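Local atomic coordinates of protein ACDH-11, isoform b (Caenorhabditis elegans, PDB entry 4Y9J), a protein that belongs to the acyl-CoA dehydrogenase family and binds flavin-adenine dinucleotide. Residues W184-M190 against A229-L235; M327-I331 against M361-T365. All blocks are in the same frame, centred on the assembly; numbering follows the deposited sequence.

Contact 1: W184-M190 against A229-L235. With FAD (flavin-adenine dinucleotide), chain E.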
ATOM      1  N   TRP B 184      24.779 -10.843 -18.747  1.00 34.73           N
ATOM      2  CA  TRP B 184      23.699  -9.979 -19.187  1.00 34.29           C
ATOM      3  C   TRP B 184      22.409 -10.768 -19.454  1.00 34.70           C
ATOM      4  O   TRP B 184      22.422 -12.008 -19.655  1.00 35.77           O
ATOM      5  CB  TRP B 184      24.060  -9.267 -20.491  1.00 36.09           C
ATOM      6  CG  TRP B 184      24.946  -8.060 -20.394  1.00 38.11           C
ATOM      7  CD1 TRP B 184      25.423  -7.453 -19.239  1.00 38.76           C
ATOM      8  CD2 TRP B 184      25.435  -7.256 -21.474  1.00 37.84           C
ATOM      9  NE1 TRP B 184      26.125  -6.362 -19.542  1.00 38.90           N
ATOM     10  CE2 TRP B 184      26.189  -6.216 -20.904  1.00 40.15           C
ATOM     11  CE3 TRP B 184      25.331  -7.325 -22.848  1.00 38.59           C
ATOM     12  CZ2 TRP B 184      26.865  -5.259 -21.674  1.00 41.47           C
ATOM     13  CZ3 TRP B 184      25.992  -6.343 -23.610  1.00 42.48           C
ATOM     14  CH2 TRP B 184      26.731  -5.344 -23.021  1.00 42.08           C
ATOM     15  N   THR B 185      21.308 -10.019 -19.555  1.00 32.86           N
ATOM     16  CA  THR B 185      20.047 -10.541 -20.025  1.00 33.61           C
ATOM     17  C   THR B 185      19.532  -9.624 -21.135  1.00 32.44           C
ATOM     18  O   THR B 185      20.015  -8.506 -21.281  1.00 31.28           O
ATOM     19  CB  THR B 185      18.975 -10.638 -18.923  1.00 34.05           C
ATOM     20  OG1 THR B 185      18.751  -9.353 -18.297  1.00 32.93           O
ATOM     21  CG2 THR B 185      19.342 -11.698 -17.938  1.00 33.54           C
ATOM     22  N   SER B 186      18.596 -10.140 -21.936  1.00 31.30           N
ATOM     23  CA  SER B 186      18.008  -9.392 -23.027  1.00 32.15           C
ATOM     24  C   SER B 186      16.513  -9.275 -22.882  1.00 31.93           C
ATOM     25  O   SER B 186      15.867 -10.178 -22.349  1.00 33.13           O
ATOM     26  CB  SER B 186      18.311 -10.025 -24.370  1.00 34.04           C
ATOM     27  OG  SER B 186      17.794  -9.295 -25.499  1.00 35.16           O
ATOM     28  N   GLY B 187      15.973  -8.217 -23.477  1.00 32.16           N
ATOM     29  CA  GLY B 187      14.531  -8.128 -23.749  1.00 30.94           C
ATOM     30  C   GLY B 187      14.226  -8.218 -25.228  1.00 33.80           C
ATOM     31  O   GLY B 187      15.131  -8.427 -26.035  1.00 33.49           O
ATOM     32  N   GLN B 188      12.944  -8.144 -25.560  1.00 30.69           N
ATOM     33  CA  GLN B 188      12.430  -8.389 -26.905  1.00 33.99           C
ATOM     34  C   GLN B 188      11.245  -7.417 -26.976  1.00 32.68           C
ATOM     35  O   GLN B 188      10.252  -7.618 -26.278  1.00 31.22           O
ATOM     36  CB  GLN B 188      11.956  -9.865 -26.990  1.00 34.41           C
ATOM     37  CG  GLN B 188      11.118 -10.299 -28.250  1.00 37.35           C
ATOM     38  CD  GLN B 188      10.460 -11.682 -28.107  1.00 39.43           C
ATOM     39  OE1 GLN B 188      10.491 -12.302 -27.043  1.00 40.59           O
ATOM     40  NE2 GLN B 188       9.776 -12.139 -29.179  1.00 44.04           N
ATOM     41  N   TRP B 189      11.344  -6.384 -27.814  1.00 33.83           N
ATOM     42  CA  TRP B 189      10.305  -5.307 -27.848  1.00 35.16           C
ATOM     43  C   TRP B 189       9.593  -5.243 -29.212  1.00 33.41           C
ATOM     44  O   TRP B 189       9.935  -4.468 -30.100  1.00 34.78           O
ATOM     45  CB  TRP B 189      10.888  -3.935 -27.531  1.00 33.42           C
ATOM     46  CG  TRP B 189      11.653  -3.811 -26.236  1.00 32.25           C
ATOM     47  CD1 TRP B 189      11.648  -4.647 -25.166  1.00 31.72           C
ATOM     48  CD2 TRP B 189      12.548  -2.750 -25.901  1.00 32.28           C
ATOM     49  NE1 TRP B 189      12.503  -4.176 -24.182  1.00 30.78           N
ATOM     50  CE2 TRP B 189      13.076  -3.029 -24.615  1.00 31.72           C
ATOM     51  CE3 TRP B 189      12.970  -1.608 -26.569  1.00 34.20           C
ATOM     52  CZ2 TRP B 189      13.950  -2.204 -23.992  1.00 31.56           C
ATOM     53  CZ3 TRP B 189      13.861  -0.796 -25.963  1.00 35.63           C
ATOM     54  CH2 TRP B 189      14.352  -1.100 -24.682  1.00 32.57           C
ATOM     55  N   MET B 190       8.568  -6.056 -29.352  1.00 32.93           N
ATOM     56  CA  MET B 190       7.779  -6.162 -30.549  0.85 34.94           C
ATOM     57  C   MET B 190       6.416  -5.510 -30.514  1.00 33.40           C
ATOM     58  O   MET B 190       5.989  -4.798 -31.491  1.00 34.57           O
ATOM     59  CB  MET B 190       7.581  -7.642 -30.910  0.85 36.07           C
ATOM     60  CG  MET B 190       8.837  -8.234 -31.492  0.85 38.25           C
ATOM     61  SD  MET B 190       8.761 -10.030 -31.808  0.85 39.94           S
ATOM     62  CE  MET B 190       7.451 -10.125 -33.042  0.85 39.13           C
ATOM     63  N   ALA B 229      16.837  -5.559 -17.941  1.00 30.83           N
ATOM     64  CA  ALA B 229      17.811  -6.252 -18.812  1.00 34.53           C
ATOM     65  C   ALA B 229      18.884  -5.285 -19.354  1.00 35.95           C
ATOM     66  O   ALA B 229      18.761  -4.056 -19.205  1.00 37.86           O
ATOM     67  CB  ALA B 229      17.102  -6.849 -19.969  1.00 35.18           C
ATOM     68  N   ASP B 230      19.934  -5.834 -19.959  1.00 33.55           N
ATOM     69  CA  ASP B 230      21.030  -5.020 -20.439  1.00 33.61           C
ATOM     70  C   ASP B 230      20.894  -4.592 -21.880  1.00 32.94           C
ATOM     71  O   ASP B 230      21.384  -3.519 -22.256  1.00 34.90           O
ATOM     72  CB  ASP B 230      22.330  -5.779 -20.197  1.00 35.69           C
ATOM     73  CG  ASP B 230      22.418  -6.255 -18.768  1.00 35.94           C
ATOM     74  OD1 ASP B 230      22.796  -5.398 -17.957  1.00 36.50           O
ATOM     75  OD2 ASP B 230      22.000  -7.435 -18.457  1.00 33.50           O
ATOM     76  N   VAL B 231      20.294  -5.449 -22.702  1.00 33.81           N
ATOM     77  CA  VAL B 231      20.080  -5.190 -24.126  1.00 35.51           C
ATOM     78  C   VAL B 231      18.679  -5.634 -24.510  1.00 35.83           C
ATOM     79  O   VAL B 231      17.988  -6.327 -23.766  1.00 35.68           O
ATOM     80  CB  VAL B 231      21.095  -5.926 -25.033  1.00 34.92           C
ATOM     81  CG1 VAL B 231      22.501  -5.421 -24.812  1.00 37.30           C
ATOM     82  CG2 VAL B 231      20.992  -7.429 -24.843  1.00 34.47           C
ATOM     83  N   ALA B 232      18.283  -5.252 -25.715  1.00 35.69           N
ATOM     84  CA  ALA B 232      17.030  -5.670 -26.273  1.00 35.43           C
ATOM     85  C   ALA B 232      17.110  -5.722 -27.777  1.00 36.13           C
ATOM     86  O   ALA B 232      17.828  -4.972 -28.395  1.00 39.23           O
ATOM     87  CB  ALA B 232      15.915  -4.727 -25.837  1.00 36.50           C
ATOM     88  N   LEU B 233      16.341  -6.630 -28.326  1.00 36.64           N
ATOM     89  CA  LEU B 233      16.084  -6.698 -29.751  1.00 38.28           C
ATOM     90  C   LEU B 233      14.750  -6.064 -29.999  1.00 39.38           C
ATOM     91  O   LEU B 233      13.795  -6.336 -29.252  1.00 36.03           O
ATOM     92  CB  LEU B 233      16.094  -8.141 -30.184  1.00 39.78           C
ATOM     93  CG  LEU B 233      17.514  -8.816 -30.135  1.00 45.49           C
ATOM     94  CD1 LEU B 233      17.451 -10.272 -30.540  1.00 51.71           C
ATOM     95  CD2 LEU B 233      18.355  -8.175 -31.181  1.00 51.15           C
ATOM     96  N   THR B 234      14.653  -5.276 -31.071  1.00 37.09           N
ATOM     97  CA  THR B 234      13.382  -4.680 -31.436  1.00 36.83           C
ATOM     98  C   THR B 234      13.267  -4.456 -32.927  1.00 39.04           C
ATOM     99  O   THR B 234      14.241  -4.626 -33.650  1.00 41.99           O
ATOM    100  CB  THR B 234      13.190  -3.328 -30.663  1.00 36.66           C
ATOM    101  OG1 THR B 234      11.833  -2.846 -30.780  1.00 36.75           O
ATOM    102  CG2 THR B 234      14.160  -2.326 -31.092  1.00 37.78           C
ATOM    103  N   LEU B 235      12.048  -4.169 -33.393  1.00 37.19           N
ATOM    104  CA  LEU B 235      11.759  -3.932 -34.814  1.00 40.14           C
ATOM    105  C   LEU B 235      11.408  -2.494 -34.950  1.00 39.56           C
ATOM    106  O   LEU B 235      10.780  -1.969 -34.032  1.00 37.88           O
ATOM    107  CB  LEU B 235      10.531  -4.722 -35.205  1.00 39.89           C
ATOM    108  CG  LEU B 235      10.732  -6.229 -35.094  1.00 42.17           C
ATOM    109  CD1 LEU B 235       9.398  -6.914 -35.416  1.00 44.90           C
ATOM    110  CD2 LEU B 235      11.832  -6.763 -36.029  1.00 45.01           C
TER
HETATM  111  PA  FAD E 701      -4.334  -9.100 -30.217  1.00 38.88           P
HETATM  112  O1A FAD E 701      -3.629  -9.657 -31.453  1.00 39.23           O
HETATM  113  O2A FAD E 701      -4.952  -7.695 -30.318  1.00 40.35           O
HETATM  114  O5B FAD E 701      -5.618 -10.014 -29.862  1.00 37.08           O
HETATM  115  C5B FAD E 701      -5.429 -11.405 -29.629  1.00 38.76           C
HETATM  116  C4B FAD E 701      -6.687 -12.104 -30.063  1.00 37.93           C
HETATM  117  O4B FAD E 701      -6.829 -11.796 -31.467  1.00 37.39           O
HETATM  118  C3B FAD E 701      -6.651 -13.588 -29.884  1.00 39.83           C
HETATM  119  O3B FAD E 701      -8.004 -14.181 -29.895  1.00 40.33           O
HETATM  120  C2B FAD E 701      -6.056 -13.974 -31.225  1.00 37.30           C
HETATM  121  O2B FAD E 701      -6.303 -15.354 -31.540  1.00 40.24           O
HETATM  122  C1B FAD E 701      -6.819 -13.018 -32.173  1.00 38.85           C
HETATM  123  N9A FAD E 701      -6.166 -12.913 -33.491  1.00 38.93           N
HETATM  124  C8A FAD E 701      -5.056 -12.172 -33.802  1.00 38.54           C
HETATM  125  N7A FAD E 701      -4.714 -12.383 -35.106  1.00 40.88           N
HETATM  126  C5A FAD E 701      -5.643 -13.229 -35.650  1.00 39.91           C
HETATM  127  C6A FAD E 701      -5.870 -13.837 -36.964  1.00 40.60           C
HETATM  128  N6A FAD E 701      -5.037 -13.545 -38.003  1.00 40.90           N
HETATM  129  N1A FAD E 701      -6.936 -14.666 -37.082  1.00 40.00           N
HETATM  130  C2A FAD E 701      -7.737 -14.961 -36.051  1.00 38.69           C
HETATM  131  N3A FAD E 701      -7.599 -14.443 -34.831  1.00 37.67           N
HETATM  132  C4A FAD E 701      -6.584 -13.582 -34.586  1.00 40.07           C
HETATM  133  N1  FAD E 701       5.404  -8.313 -26.102  1.00 33.66           N
HETATM  134  C2  FAD E 701       6.685  -7.907 -26.352  1.00 34.86           C
HETATM  135  O2  FAD E 701       6.986  -7.660 -27.549  1.00 37.73           O
HETATM  136  N3  FAD E 701       7.623  -7.870 -25.466  1.00 34.99           N
HETATM  137  C4  FAD E 701       7.480  -8.134 -24.189  1.00 34.00           C
HETATM  138  O4  FAD E 701       8.398  -8.052 -23.404  1.00 34.37           O
HETATM  139  C4X FAD E 701       6.089  -8.571 -23.805  1.00 33.32           C
HETATM  140  N5  FAD E 701       5.826  -8.742 -22.434  1.00 34.72           N
HETATM  141  C5X FAD E 701       4.477  -9.126 -22.198  1.00 31.57           C
HETATM  142  C6  FAD E 701       4.183  -9.376 -20.824  1.00 31.71           C
HETATM  143  C7  FAD E 701       2.853  -9.801 -20.490  1.00 30.75           C
HETATM  144  C7M FAD E 701       2.622 -10.087 -19.041  1.00 31.92           C
HETATM  145  C8  FAD E 701       1.859  -9.872 -21.541  1.00 30.23           C
HETATM  146  C8M FAD E 701       0.423 -10.294 -21.186  1.00 31.50           C
HETATM  147  C9  FAD E 701       2.135  -9.626 -22.881  1.00 29.82           C
HETATM  148  C9A FAD E 701       3.460  -9.214 -23.242  1.00 31.54           C
HETATM  149  N10 FAD E 701       3.740  -8.926 -24.549  1.00 32.04           N
HETATM  150  C10 FAD E 701       5.079  -8.561 -24.836  1.00 33.18           C
HETATM  151  C1' FAD E 701       2.737  -8.912 -25.552  1.00 35.98           C
HETATM  152  C2' FAD E 701       2.233 -10.224 -26.165  1.00 36.40           C
HETATM  153  O2' FAD E 701       3.143 -10.774 -27.097  1.00 39.22           O
HETATM  154  C3' FAD E 701       0.899  -9.944 -26.851  1.00 37.98           C
HETATM  155  O3' FAD E 701       0.019  -9.612 -25.806  1.00 34.24           O
HETATM  156  C4' FAD E 701       0.424 -11.145 -27.649  1.00 38.92           C
HETATM  157  O4' FAD E 701       1.324 -11.461 -28.712  1.00 38.77           O
HETATM  158  C5' FAD E 701      -0.996 -10.921 -28.181  1.00 37.61           C
HETATM  159  O5' FAD E 701      -1.021  -9.713 -29.047  1.00 39.05           O
HETATM  160  P   FAD E 701      -2.051  -8.486 -28.604  1.00 37.72           P
HETATM  161  O1P FAD E 701      -1.863  -8.249 -27.158  1.00 32.77           O
HETATM  162  O2P FAD E 701      -1.873  -7.378 -29.611  1.00 38.65           O
HETATM  163  O3P FAD E 701      -3.510  -9.181 -28.858  1.00 37.93           O
HETATM  164  O   HOH W   1      20.694  -8.612 -16.422  1.00 34.83           O
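Trp-184 and Asp-230 meet because each turns CG beside its own backbone N, with chi1 -80° in the tryptophan and -51° in the aspartate. The Asp-230 CB then sits over one face of the indole, 3.5 Å from the centroid of the Trp-184 five-membered ring. The carboxylate lies nearly parallel to the ring, 17° from its plane. Asp-230 OD2 accepts from Thr-185 N at 2.9 Å, on its anti lone pair. A water donates to the same OD2 and also bonds Thr-185 OG1.

Beyond this corner, strands 186-189 and 231-235 run parallel. Thr-185 O receives Asp-230 N and, weakly, Val-231 N. Gly-187 N bonds Val-231 O at 2.8 Å, and Trp-189 N bonds Leu-233 O. Gly-187 O takes two donors, Leu-233 N and Ser-186 OG. The serine hydroxyl bonds in the carbonyl plane, whereas Leu-233 N stands well above it.

On the sheet face that carries Trp-189, Ala-232 and Thr-234, Ala-232 CB rests over the indole, 3.5 Å from Trp-189 CE2. Thr-234 OG1 gives its proton to Trp-189 O at 2.6 Å, on a lone pair. Lys-221 NZ also bonds both of these oxygens.

The first strand leads on to the flavin. FAD N3 donates to Gln-188 O at 2.8 Å, and Met-190 N donates to FAD O2 at 2.9 Å. The Gln-188 side chain reaches the bound undecanethioate ligand. Pairing with 231-235 thus holds the backbone of segment 184-190, which bonds the flavin's N3 and O2 through Gln-188 O and Met-190 N.

Contact 2: M327-I331 against M361-T365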
ATOM      1  N   MET B 327       2.106 -27.158 -14.524  1.00 29.72           N
ATOM      2  CA  MET B 327       1.320 -28.392 -14.496  1.00 31.91           C
ATOM      3  C   MET B 327       1.952 -29.425 -13.564  1.00 32.68           C
ATOM      4  O   MET B 327       1.314 -29.961 -12.643  1.00 32.03           O
ATOM      5  CB  MET B 327       1.142 -28.927 -15.900  1.00 34.12           C
ATOM      6  CG  MET B 327       0.345 -28.009 -16.809  1.00 35.33           C
ATOM      7  SD  MET B 327       0.538 -28.225 -18.626  1.00 42.11           S
ATOM      8  CE  MET B 327       0.038 -29.865 -18.729  1.00 46.96           C
ATOM      9  N   ARG B 328       3.232 -29.682 -13.739  1.00 31.96           N
ATOM     10  CA  ARG B 328       3.933 -30.627 -12.863  1.00 34.03           C
ATOM     11  C   ARG B 328       3.962 -30.123 -11.427  1.00 33.83           C
ATOM     12  O   ARG B 328       3.789 -30.928 -10.492  1.00 33.82           O
ATOM     13  CB  ARG B 328       5.339 -30.866 -13.373  1.00 35.32           C
ATOM     14  CG  ARG B 328       6.290 -31.624 -12.407  1.00 37.20           C
ATOM     15  CD  ARG B 328       5.820 -32.997 -12.029  1.00 37.67           C
ATOM     16  NE  ARG B 328       5.635 -33.824 -13.231  1.00 40.91           N
ATOM     17  CZ  ARG B 328       4.660 -34.686 -13.457  1.00 43.08           C
ATOM     18  NH1 ARG B 328       3.697 -34.867 -12.550  1.00 43.05           N
ATOM     19  NH2 ARG B 328       4.644 -35.391 -14.605  1.00 43.00           N
ATOM     20  N   ARG B 329       4.212 -28.839 -11.220  1.00 31.27           N
ATOM     21  CA  ARG B 329       4.294 -28.325  -9.856  1.00 32.23           C
ATOM     22  C   ARG B 329       2.951 -28.552  -9.066  1.00 31.91           C
ATOM     23  O   ARG B 329       2.954 -29.054  -7.955  1.00 32.97           O
ATOM     24  CB  ARG B 329       4.736 -26.845  -9.833  1.00 32.28           C
ATOM     25  CG  ARG B 329       4.753 -26.206  -8.459  1.00 32.32           C
ATOM     26  CD  ARG B 329       5.713 -26.937  -7.530  1.00 33.96           C
ATOM     27  NE  ARG B 329       7.130 -26.861  -7.970  1.00 34.46           N
ATOM     28  CZ  ARG B 329       7.970 -25.870  -7.658  1.00 35.01           C
ATOM     29  NH1 ARG B 329       7.547 -24.801  -6.995  1.00 33.41           N
ATOM     30  NH2 ARG B 329       9.228 -25.914  -8.090  1.00 36.75           N
ATOM     31  N   ILE B 330       1.842 -28.210  -9.676  1.00 32.41           N
ATOM     32  CA  ILE B 330       0.568 -28.355  -9.019  1.00 33.77           C
ATOM     33  C   ILE B 330       0.277 -29.799  -8.741  1.00 33.30           C
ATOM     34  O   ILE B 330      -0.208 -30.108  -7.681  1.00 34.16           O
ATOM     35  CB  ILE B 330      -0.557 -27.556  -9.701  1.00 30.58           C
ATOM     36  CG1 ILE B 330      -1.733 -27.339  -8.723  1.00 33.14           C
ATOM     37  CG2 ILE B 330      -1.084 -28.294 -10.903  1.00 32.29           C
ATOM     38  CD1 ILE B 330      -1.360 -26.489  -7.529  1.00 32.05           C
ATOM     39  N   ILE B 331       0.629 -30.716  -9.633  1.00 33.89           N
ATOM     40  CA  ILE B 331       0.368 -32.094  -9.417  1.00 34.77           C
ATOM     41  C   ILE B 331       1.292 -32.618  -8.298  1.00 36.78           C
ATOM     42  O   ILE B 331       0.879 -33.390  -7.461  1.00 37.69           O
ATOM     43  CB  ILE B 331       0.603 -32.907 -10.730  1.00 35.13           C
ATOM     44  CG1 ILE B 331      -0.400 -32.544 -11.828  1.00 35.35           C
ATOM     45  CG2 ILE B 331       0.606 -34.415 -10.468  1.00 39.64           C
ATOM     46  CD1 ILE B 331      -0.048 -33.235 -13.150  1.00 36.23           C
ATOM     47  N   MET B 361      -4.831 -35.846 -15.091  1.00 36.82           N
ATOM     48  CA  MET B 361      -3.859 -34.739 -15.179  1.00 36.54           C
ATOM     49  C   MET B 361      -2.448 -35.250 -15.448  1.00 37.14           C
ATOM     50  O   MET B 361      -1.735 -34.666 -16.264  1.00 36.39           O
ATOM     51  CB  MET B 361      -3.872 -33.901 -13.899  1.00 35.85           C
ATOM     52  CG  MET B 361      -5.263 -33.291 -13.620  1.00 35.57           C
ATOM     53  SD  MET B 361      -5.520 -32.708 -11.927  1.00 38.92           S
ATOM     54  CE  MET B 361      -4.224 -31.598 -11.590  1.00 33.53           C
ATOM     55  N   GLU B 362      -2.071 -36.339 -14.797  1.00 36.48           N
ATOM     56  CA  GLU B 362      -0.801 -36.933 -14.992  1.00 39.30           C
ATOM     57  C   GLU B 362      -0.602 -37.488 -16.413  1.00 40.56           C
ATOM     58  O   GLU B 362       0.425 -37.291 -16.997  1.00 42.67           O
ATOM     59  CB  GLU B 362      -0.564 -37.978 -13.910  1.00 40.62           C
ATOM     60  CG  GLU B 362       0.779 -38.635 -14.055  1.00 43.95           C
ATOM     61  CD  GLU B 362       1.926 -37.675 -13.777  1.00 43.82           C
ATOM     62  OE1 GLU B 362       1.714 -36.698 -13.047  1.00 45.55           O
ATOM     63  OE2 GLU B 362       3.030 -37.917 -14.297  1.00 45.09           O
ATOM     64  N   VAL B 363      -1.600 -38.155 -16.967  1.00 41.26           N
ATOM     65  CA  VAL B 363      -1.549 -38.717 -18.325  1.00 41.51           C
ATOM     66  C   VAL B 363      -1.333 -37.594 -19.360  1.00 41.44           C
ATOM     67  O   VAL B 363      -0.463 -37.682 -20.230  1.00 41.05           O
ATOM     68  CB  VAL B 363      -2.870 -39.459 -18.646  1.00 41.90           C
ATOM     69  CG1 VAL B 363      -3.007 -39.771 -20.145  1.00 43.80           C
ATOM     70  CG2 VAL B 363      -3.011 -40.731 -17.833  1.00 43.98           C
ATOM     71  N   ASP B 364      -2.090 -36.504 -19.215  1.00 39.49           N
ATOM     72  CA  ASP B 364      -2.020 -35.406 -20.164  1.00 39.81           C
ATOM     73  C   ASP B 364      -0.670 -34.661 -20.054  1.00 38.78           C
ATOM     74  O   ASP B 364      -0.142 -34.205 -21.041  1.00 41.55           O
ATOM     75  CB  ASP B 364      -3.198 -34.427 -19.945  1.00 41.05           C
ATOM     76  CG  ASP B 364      -4.544 -34.965 -20.474  1.00 48.05           C
ATOM     77  OD1 ASP B 364      -4.567 -35.924 -21.295  1.00 49.97           O
ATOM     78  OD2 ASP B 364      -5.589 -34.341 -20.073  1.00 50.62           O
ATOM     79  N   THR B 365      -0.122 -34.574 -18.854  1.00 36.99           N
ATOM     80  CA  THR B 365       1.112 -33.858 -18.575  1.00 37.27           C
ATOM     81  C   THR B 365       2.283 -34.685 -19.154  1.00 38.58           C
ATOM     82  O   THR B 365       3.187 -34.117 -19.696  1.00 38.47           O
ATOM     83  CB  THR B 365       1.274 -33.659 -17.059  1.00 36.35           C
ATOM     84  OG1 THR B 365       0.230 -32.753 -16.570  1.00 35.17           O
ATOM     85  CG2 THR B 365       2.585 -33.069 -16.751  1.00 37.86           C
TER
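Arg-328 and Glu-362 form the polar part of this helix pair, a two-nitrogen salt bridge. Arg-328 NH1 meets Glu-362 OE1 at 2.7 Å, almost straight at 178°. This bond uses the syn lone pair and lies in the guanidinium plane. Arg-328 NH2 meets Glu-362 OE2 at 3.0 Å and is more bent, with the oxygen tilted from that plane. The two flat groups are nearly coplanar, and the guanidinium grips end-on, through NH1 and NH2. Both CG atoms lie anti to their backbone N, and bends further along, at chi2 and chi3 of Arg-328 and at chi2 of Glu-362, bring the charged ends together. Second partners extend the network: Arg-328 NE pairs with Asp-31, and Glu-362 OE2 with Arg-366. These charges are buried, and mutual pairing probably keeps both groups ionised.

The van der Waals contacts lie beside the bridge. Ile-331 points toward the facing helix. Its side chain and that of Thr-365 reach toward each other tip to tip, and Ile-331 CD1 also lies 3.8 Å from Met-361 O. In the apolar pair, Ile-331 CG1 is 3.9 Å from Met-361 CE, where the two side chains slide past each other in opposite directions. Ile-331 CG2 packs against Glu-362 OE1, at 3.6 Å. Met-327, bent at chi3, slides past the Thr-365 side chain. The methyl CG2 of Thr-365 sits over one face of the Arg-328 guanidinium, 3.8 Å from Arg-328 NH2. Helix 389-419 adds Met-413 against both Met-327 and Thr-365.

The backbones stay well apart, with segment axes 10.5 Å apart at their closest and N-to-C directions at 155°. This is an antiparallel pair of long helices, 304-338 and 352-383, within the C-terminal helical bundle of the acyl-CoA dehydrogenase fold.

Overall arrangement
From the N terminus, the chain runs through helices such as 121-135, 143-158 and 166-175 to strand 186-189. Contact 1 brings 231-235 back beside that strand. It closes a loop of 38 residues, much of it strand, inside the mixed sheet of the middle domain. The chain then completes the sheet and enters helix 304-338. Contact 2 closes a loop of 29 residues, made mostly of helix, by folding 352-383 back on that helix. The two loops follow in series and neither nest nor cross. The centres of contacts 1 and 2 are about 32 Å apart, on opposite sides of the chain's centre. Helix 304-338 links them: its Met-311 and Leu-312 touch contact 1, and its residues 327-331 form one side of contact 2.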